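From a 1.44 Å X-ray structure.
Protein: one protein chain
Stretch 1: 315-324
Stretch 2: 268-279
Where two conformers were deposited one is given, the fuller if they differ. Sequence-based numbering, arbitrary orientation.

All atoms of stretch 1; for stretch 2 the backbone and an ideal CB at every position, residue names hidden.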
ATOM      1  N   GLY A 315       3.199   6.907  -0.433  1.00 12.48           N
ATOM      2  CA  GLY A 315       3.351   8.356  -0.425  1.00 12.02           C
ATOM      3  C   GLY A 315       4.685   8.868  -0.900  1.00 11.78           C
ATOM      4  O   GLY A 315       5.003  10.033  -0.693  1.00 11.96           O
ATOM      5  N   ASP A 316       5.467   8.013  -1.555  1.00 11.88           N
ATOM      6  CA  ASP A 316       6.723   8.381  -2.211  1.00 12.59           C
ATOM      7  C   ASP A 316       7.851   8.568  -1.215  1.00 12.55           C
ATOM      8  O   ASP A 316       7.971   7.746  -0.289  1.00 13.52           O
ATOM      9  CB  ASP A 316       6.564   9.537  -3.217  1.00 12.42           C
ATOM     10  CG  ASP A 316       7.585   9.468  -4.336  1.00 12.78           C
ATOM     11  OD1 ASP A 316       7.812   8.356  -4.859  1.00 12.84           O
ATOM     12  OD2 ASP A 316       8.099  10.554  -4.741  1.00 13.66           O
ATOM     13  N   PHE A 317       8.676   9.602  -1.369  1.00 12.38           N
ATOM     14  CA  PHE A 317       9.924   9.705  -0.640  1.00 11.91           C
ATOM     15  C   PHE A 317       9.891  10.811   0.381  1.00 12.20           C
ATOM     16  O   PHE A 317       9.300  11.869   0.127  1.00 13.08           O
ATOM     17  CB  PHE A 317      11.082   9.997  -1.600  1.00 12.52           C
ATOM     18  CG  PHE A 317      11.216   8.980  -2.686  1.00 12.82           C
ATOM     19  CD1 PHE A 317      11.236   7.622  -2.390  1.00 12.98           C
ATOM     20  CD2 PHE A 317      11.334   9.365  -3.999  1.00 13.10           C
ATOM     21  CE1 PHE A 317      11.340   6.668  -3.411  1.00 13.38           C
ATOM     22  CE2 PHE A 317      11.466   8.414  -5.017  1.00 13.72           C
ATOM     23  CZ  PHE A 317      11.444   7.069  -4.725  1.00 13.12           C
ATOM     24  N   MET A 318      10.452  10.510   1.547  1.00 12.03           N
ATOM     25  CA  MET A 318      10.631  11.495   2.615  1.00 12.05           C
ATOM     26  C   MET A 318      11.970  12.211   2.425  1.00 12.57           C
ATOM     27  O   MET A 318      13.026  11.579   2.385  1.00 13.32           O
ATOM     28  CB  MET A 318      10.554  10.832   3.990  1.00 12.47           C
ATOM     29  CG  MET A 318       9.177  10.295   4.274  1.00 12.52           C
ATOM     30  SD  MET A 318       8.987   9.628   5.926  1.00 13.70           S
ATOM     31  CE  MET A 318       9.842   8.073   5.739  1.00 15.46           C
ATOM     32  N   ARG A 319      11.891  13.537   2.326  1.00 12.39           N
ATOM     33  CA  ARG A 319      13.066  14.384   2.112  1.00 12.83           C
ATOM     34  C   ARG A 319      13.130  15.354   3.327  1.00 13.12           C
ATOM     35  O   ARG A 319      12.629  16.489   3.304  1.00 13.13           O
ATOM     36  CB  ARG A 319      12.987  15.112   0.784  1.00 13.36           C
ATOM     37  CG  ARG A 319      12.857  14.195  -0.441  1.00 13.04           C
ATOM     38  CD  ARG A 319      13.133  14.937  -1.756  1.00 13.81           C
ATOM     39  NE  ARG A 319      14.525  15.324  -1.764  1.00 14.18           N
ATOM     40  CZ  ARG A 319      15.058  16.343  -2.427  1.00 15.15           C
ATOM     41  NH1 ARG A 319      14.373  17.054  -3.316  1.00 14.49           N
ATOM     42  NH2 ARG A 319      16.332  16.615  -2.212  1.00 16.92           N
ATOM     43  N   ALA A 320      13.621  14.833   4.436  1.00 13.17           N
ATOM     44  CA  ALA A 320      13.460  15.561   5.723  1.00 14.24           C
ATOM     45  C   ALA A 320      14.042  16.960   5.684  1.00 14.42           C
ATOM     46  O   ALA A 320      13.453  17.915   6.217  1.00 14.91           O
ATOM     47  CB  ALA A 320      14.078  14.781   6.865  1.00 14.84           C
ATOM     48  N   SER A 321      15.206  17.105   5.071  1.00 16.29           N
ATOM     49  CA  SER A 321      15.931  18.389   5.013  0.50 16.71           C
ATOM     50  C   SER A 321      15.242  19.434   4.159  1.00 17.02           C
ATOM     51  O   SER A 321      15.596  20.614   4.192  1.00 17.96           O
ATOM     52  CB  SER A 321      17.334  18.192   4.445  0.50 17.97           C
ATOM     53  OG  SER A 321      17.282  18.044   3.041  0.50 17.80           O
ATOM     54  N   THR A 322      14.259  19.021   3.359  1.00 14.86           N
ATOM     55  CA  THR A 322      13.541  19.972   2.510  1.00 14.31           C
ATOM     56  C   THR A 322      12.416  20.726   3.211  1.00 14.63           C
ATOM     57  O   THR A 322      11.835  21.628   2.616  1.00 16.00           O
ATOM     58  CB  THR A 322      12.960  19.314   1.247  1.00 14.54           C
ATOM     59  OG1 THR A 322      11.883  18.419   1.581  1.00 14.48           O
ATOM     60  CG2 THR A 322      14.042  18.575   0.473  1.00 15.03           C
ATOM     61  N   PHE A 323      12.067  20.302   4.418  1.00 14.24           N
ATOM     62  CA  PHE A 323      11.030  20.953   5.206  1.00 13.81           C
ATOM     63  C   PHE A 323      11.605  22.114   6.008  1.00 14.30           C
ATOM     64  O   PHE A 323      12.815  22.213   6.199  1.00 15.47           O
ATOM     65  CB  PHE A 323      10.300  19.939   6.086  1.00 13.27           C
ATOM     66  CG  PHE A 323       9.430  18.988   5.273  1.00 13.02           C
ATOM     67  CD1 PHE A 323       9.966  17.853   4.666  1.00 13.18           C
ATOM     68  CD2 PHE A 323       8.100  19.279   5.061  1.00 12.68           C
ATOM     69  CE1 PHE A 323       9.154  17.044   3.860  1.00 12.93           C
ATOM     70  CE2 PHE A 323       7.310  18.471   4.277  1.00 12.63           C
ATOM     71  CZ  PHE A 323       7.826  17.347   3.676  1.00 12.99           C
ATOM     72  N   ALA A 324      10.711  22.957   6.517  1.00 13.87           N
ATOM     73  CA  ALA A 324      11.067  24.249   7.110  1.00 13.85           C
ATOM     74  C   ALA A 324      11.255  24.165   8.603  1.00 14.73           C
ATOM     75  O   ALA A 324      11.817  25.083   9.196  1.00 16.62           O
ATOM     76  CB  ALA A 324      10.006  25.260   6.768  1.00 14.52           C
ATOM     77  N   UNK A 268       1.708  13.018  -6.571  1.00 12.05           N
ATOM     78  CA  UNK A 268       2.759  13.494  -7.453  1.00 12.99           C
ATOM     79  C   UNK A 268       4.135  13.261  -6.824  1.00 12.95           C
ATOM     80  O   UNK A 268       4.250  13.142  -5.595  1.00 13.10           O
ATOM     81  CB  UNK A 268       2.558  14.978  -7.769  1.00 12.99           C
ATOM     82  N   UNK A 269       5.181  13.213  -7.644  1.00 12.80           N
ATOM     83  CA  UNK A 269       6.519  12.945  -7.148  1.00 13.25           C
ATOM     84  C   UNK A 269       6.902  13.901  -6.009  1.00 13.20           C
ATOM     85  O   UNK A 269       6.558  15.075  -6.025  1.00 13.67           O
ATOM     86  CB  UNK A 269       7.530  13.054  -8.291  1.00 13.25           C
ATOM     87  N   UNK A 270       7.714  13.416  -5.073  1.00 13.25           N
ATOM     88  CA  UNK A 270       8.193  14.269  -3.992  1.00 12.47           C
ATOM     89  C   UNK A 270       8.898  15.530  -4.510  1.00 13.52           C
ATOM     90  O   UNK A 270       8.810  16.590  -3.884  1.00 13.15           O
ATOM     91  CB  UNK A 270       9.143  13.477  -3.092  1.00 12.47           C
ATOM     92  N   UNK A 271       9.616  15.437  -5.618  1.00 12.85           N
ATOM     93  CA  UNK A 271      10.221  16.612  -6.273  1.00 13.53           C
ATOM     94  C   UNK A 271      11.102  17.330  -5.252  1.00 14.23           C
ATOM     95  O   UNK A 271      11.856  16.665  -4.520  1.00 13.01           O
ATOM     96  CB  UNK A 271       9.152  17.555  -6.828  1.00 13.53           C
ATOM     97  N   UNK A 272      11.006  18.655  -5.186  1.00 14.14           N
ATOM     98  CA  UNK A 272      11.769  19.471  -4.243  1.00 15.96           C
ATOM     99  C   UNK A 272      11.308  19.337  -2.790  1.00 15.08           C
ATOM    100  O   UNK A 272      11.908  19.921  -1.900  1.00 15.85           O
ATOM    101  CB  UNK A 272      11.685  20.940  -4.662  1.00 15.96           C
ATOM    102  N   UNK A 273      10.281  18.543  -2.535  1.00 14.51           N
ATOM    103  CA  UNK A 273       9.923  18.217  -1.178  1.00 14.41           C
ATOM    104  C   UNK A 273       9.208  19.381  -0.515  1.00 13.85           C
ATOM    105  O   UNK A 273       8.530  20.210  -1.155  1.00 14.92           O
ATOM    106  CB  UNK A 273      11.167  17.825  -0.378  1.00 14.41           C
ATOM    107  N   UNK A 274       9.316  19.386   0.800  1.00 12.97           N
ATOM    108  CA  UNK A 274       8.682  20.439   1.604  1.00 12.97           C
ATOM    109  C   UNK A 274       7.180  20.357   1.699  1.00 12.20           C
ATOM    110  O   UNK A 274       6.541  19.447   1.150  1.00 12.50           O
ATOM    111  CB  UNK A 274       9.053  21.809   1.033  1.00 12.97           C
ATOM    112  N   UNK A 275       6.615  21.318   2.404  1.00 12.00           N
ATOM    113  CA  UNK A 275       5.181  21.346   2.672  1.00 12.22           C
ATOM    114  C   UNK A 275       4.321  21.429   1.418  1.00 12.73           C
ATOM    115  O   UNK A 275       3.290  20.755   1.356  1.00 13.03           O
ATOM    116  CB  UNK A 275       4.856  22.532   3.583  1.00 12.22           C
ATOM    117  N   UNK A 276       4.715  22.196   0.412  1.00 13.72           N
ATOM    118  CA  UNK A 276       3.870  22.311  -0.752  1.00 14.47           C
ATOM    119  C   UNK A 276       3.681  20.961  -1.465  1.00 13.13           C
ATOM    120  O   UNK A 276       2.608  20.660  -1.923  1.00 13.02           O
ATOM    121  CB  UNK A 276       4.462  23.341  -1.716  1.00 14.47           C
ATOM    122  N   UNK A 277       4.714  20.116  -1.473  1.00 12.63           N
ATOM    123  CA  UNK A 277       4.573  18.792  -2.064  1.00 12.29           C
ATOM    124  C   UNK A 277       3.827  17.820  -1.133  1.00 12.24           C
ATOM    125  O   UNK A 277       3.114  16.937  -1.630  1.00 12.98           O
ATOM    126  CB  UNK A 277       5.954  18.230  -2.408  1.00 12.29           C
ATOM    127  N   UNK A 278       3.933  18.009   0.173  1.00 11.93           N
ATOM    128  CA  UNK A 278       3.222  17.150   1.110  1.00 12.23           C
ATOM    129  C   UNK A 278       1.728  17.436   1.193  1.00 12.78           C
ATOM    130  O   UNK A 278       0.932  16.505   1.408  1.00 11.96           O
ATOM    131  CB  UNK A 278       3.841  17.293   2.502  1.00 12.23           C
ATOM    132  N   UNK A 279       1.347  18.705   1.060  1.00 12.53           N
ATOM    133  CA  UNK A 279      -0.001  19.160   1.389  1.00 12.52           C
ATOM    134  C   UNK A 279      -0.598  20.179   0.430  1.00 12.92           C
ATOM    135  O   UNK A 279      -1.776  20.491   0.541  1.00 14.13           O
ATOM    136  CB  UNK A 279       0.006  19.761   2.796  1.00 12.52           C
TER

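At position 268 the CA-to-CB bond points away from stretch 1 and nothing of that stretch lies near, so almost any residue would fit; it is A268. Position 269 points sideways, its ideal CB 4.4 Å from OD2 of D316. An acid so close to this carboxylate would seem an unlikely choice, and a small, polar or basic residue the easier guess. The deposited residue is D269, whose OD1 is hydrogen-bonded elsewhere in the structure.

Position 270 faces stretch 1 squarely. Its N lies 2.9 Å from OD2 of D316, which accepts a nearly straight hydrogen bond from it (161°), so any residue but proline could serve as donor. The side chain is more constrained: the ideal CB is 3.5 Å from OD2 of D316, 3.6 Å from O of F317 and 4.5 Å from CD of R319. That corner favours something small, such as alanine, serine or glycine. A270 fills it with a methyl group, whose CB also makes an apolar contact with CB of F317 at 4.3 Å.

At 271 the backbone has phi 56° and psi -135°, as expected at the first corner, the second residue, of a type II' turn running from 270 to 273. Glycine is the usual occupant, with asparagine or aspartate plausible. CB points away, while the carbonyl O accepts a hydrogen bond from NH1 of R319 at 2.8 Å, near the guanidinium plane. The residue is D271; its OD1 takes a hydrogen bond from N of the next residue at 2.7 Å.

Position 272 also points away, its ideal CB 4.9 Å from NH1 of R319, and a long polar chain would suit it as well as a short one. It is K272. Its O and the O of T322 each accept a hydrogen bond from one water, at 2.9 and 3.1 Å.

Position 273 can be read with confidence. Phi is 76°, and an ideal CB would lie 2.2 Å from OG1 of T322, a clash, and 3.5 Å from CB of R319. Only glycine fits: G273, whose N closes the turn on O of A270 at 2.8 Å.

Position 274 likewise calls for glycine: phi is 72°, and an ideal CB would come within 3.2 Å of O of T322. The bare CA of G274 lies over the face of the F323 ring, 3.7 Å from its centroid, in a CH-pi contact, and its N donates to OG1 of T322 at 2.9 Å.

Helical angles follow. At position 275 CA-to-CB points sideways, the ideal CB 4.8 Å from CE2 of F323, and many residues would do, bulky ones included; it is W275, whose backbone N approaches CE2 of F323 at 3.5 Å. Positions 276 and 277 have no ideal-CB contact, which leaves the choice open. They are D276 and R277, the latter donating from NH1 to O of D269 at 2.9 Å. Position 278 points toward stretch 1, its CB near the edge of the F323 ring, and an aliphatic residue suits it: L278, with CB 4.1 Å from CE2 of F323. Position 279 is out of reach and unconstrained; it is S279.

Stretch 2 268-279: ADADKGGWDRLS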
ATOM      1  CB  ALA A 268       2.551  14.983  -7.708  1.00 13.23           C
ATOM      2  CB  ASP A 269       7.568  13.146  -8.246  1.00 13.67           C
ATOM      3  CG  ASP A 269       7.499  12.121  -9.377  1.00 15.48           C
ATOM      4  OD1 ASP A 269       6.600  11.259  -9.437  1.00 14.42           O
ATOM      5  OD2 ASP A 269       8.379  12.195 -10.273  1.00 16.75           O
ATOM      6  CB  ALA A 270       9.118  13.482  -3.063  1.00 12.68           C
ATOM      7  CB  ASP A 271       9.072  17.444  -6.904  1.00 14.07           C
ATOM      8  CG  ASP A 271       9.522  18.519  -7.907  1.00 14.89           C
ATOM      9  OD1 ASP A 271       9.841  19.630  -7.441  1.00 15.91           O
ATOM     10  OD2 ASP A 271       9.477  18.306  -9.143  1.00 15.94           O
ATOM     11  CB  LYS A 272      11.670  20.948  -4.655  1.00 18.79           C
ATOM     12  CG  LYS A 272      10.290  21.519  -4.543  1.00 23.76           C
ATOM     13  CD  LYS A 272      10.146  22.851  -5.268  1.00 28.02           C
ATOM     14  CE  LYS A 272      10.790  23.995  -4.510  1.00 31.92           C
ATOM     15  NZ  LYS A 272      10.067  24.291  -3.245  1.00 33.45           N
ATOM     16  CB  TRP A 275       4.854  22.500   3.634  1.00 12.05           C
ATOM     17  CG  TRP A 275       3.430  22.405   4.104  1.00 11.67           C
ATOM     18  CD1 TRP A 275       2.355  23.058   3.629  1.00 12.23           C
ATOM     19  CD2 TRP A 275       2.946  21.533   5.123  1.00 11.98           C
ATOM     20  NE1 TRP A 275       1.212  22.655   4.283  1.00 12.46           N
ATOM     21  CE2 TRP A 275       1.560  21.725   5.224  1.00 12.18           C
ATOM     22  CE3 TRP A 275       3.568  20.617   5.976  1.00 11.72           C
ATOM     23  CZ2 TRP A 275       0.772  21.002   6.124  1.00 12.69           C
ATOM     24  CZ3 TRP A 275       2.798  19.916   6.873  1.00 12.27           C
ATOM     25  CH2 TRP A 275       1.414  20.131   6.953  1.00 11.87           C
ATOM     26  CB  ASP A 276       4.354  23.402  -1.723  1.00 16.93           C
ATOM     27  CG  ASP A 276       3.310  23.742  -2.783  1.00 18.22           C
ATOM     28  OD1 ASP A 276       2.150  24.024  -2.438  1.00 21.35           O
ATOM     29  OD2 ASP A 276       3.629  23.636  -3.982  1.00 23.57           O
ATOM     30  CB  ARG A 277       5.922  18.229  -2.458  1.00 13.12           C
ATOM     31  CG  ARG A 277       6.444  18.904  -3.728  1.00 14.21           C
ATOM     32  CD  ARG A 277       5.980  18.112  -4.956  1.00 15.61           C
ATOM     33  NE  ARG A 277       6.001  18.942  -6.112  1.00 17.39           N
ATOM     34  CZ  ARG A 277       5.766  18.544  -7.334  1.00 16.69           C
ATOM     35  NH1 ARG A 277       5.611  17.261  -7.617  1.00 15.66           N
ATOM     36  NH2 ARG A 277       5.742  19.438  -8.296  1.00 18.23           N
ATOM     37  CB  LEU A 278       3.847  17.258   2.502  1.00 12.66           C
ATOM     38  CG  LEU A 278       3.465  16.145   3.500  1.00 12.38           C
ATOM     39  CD1 LEU A 278       4.255  14.877   3.222  1.00 12.33           C
ATOM     40  CD2 LEU A 278       3.658  16.604   4.940  1.00 12.55           C
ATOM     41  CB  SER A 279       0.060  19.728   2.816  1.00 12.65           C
ATOM     42  OG  SER A 279      -1.219  19.999   3.365  1.00 13.83           O
TER
HETATM   43  O   HOH W   1      11.226  22.338  -0.365  1.00 35.21           O
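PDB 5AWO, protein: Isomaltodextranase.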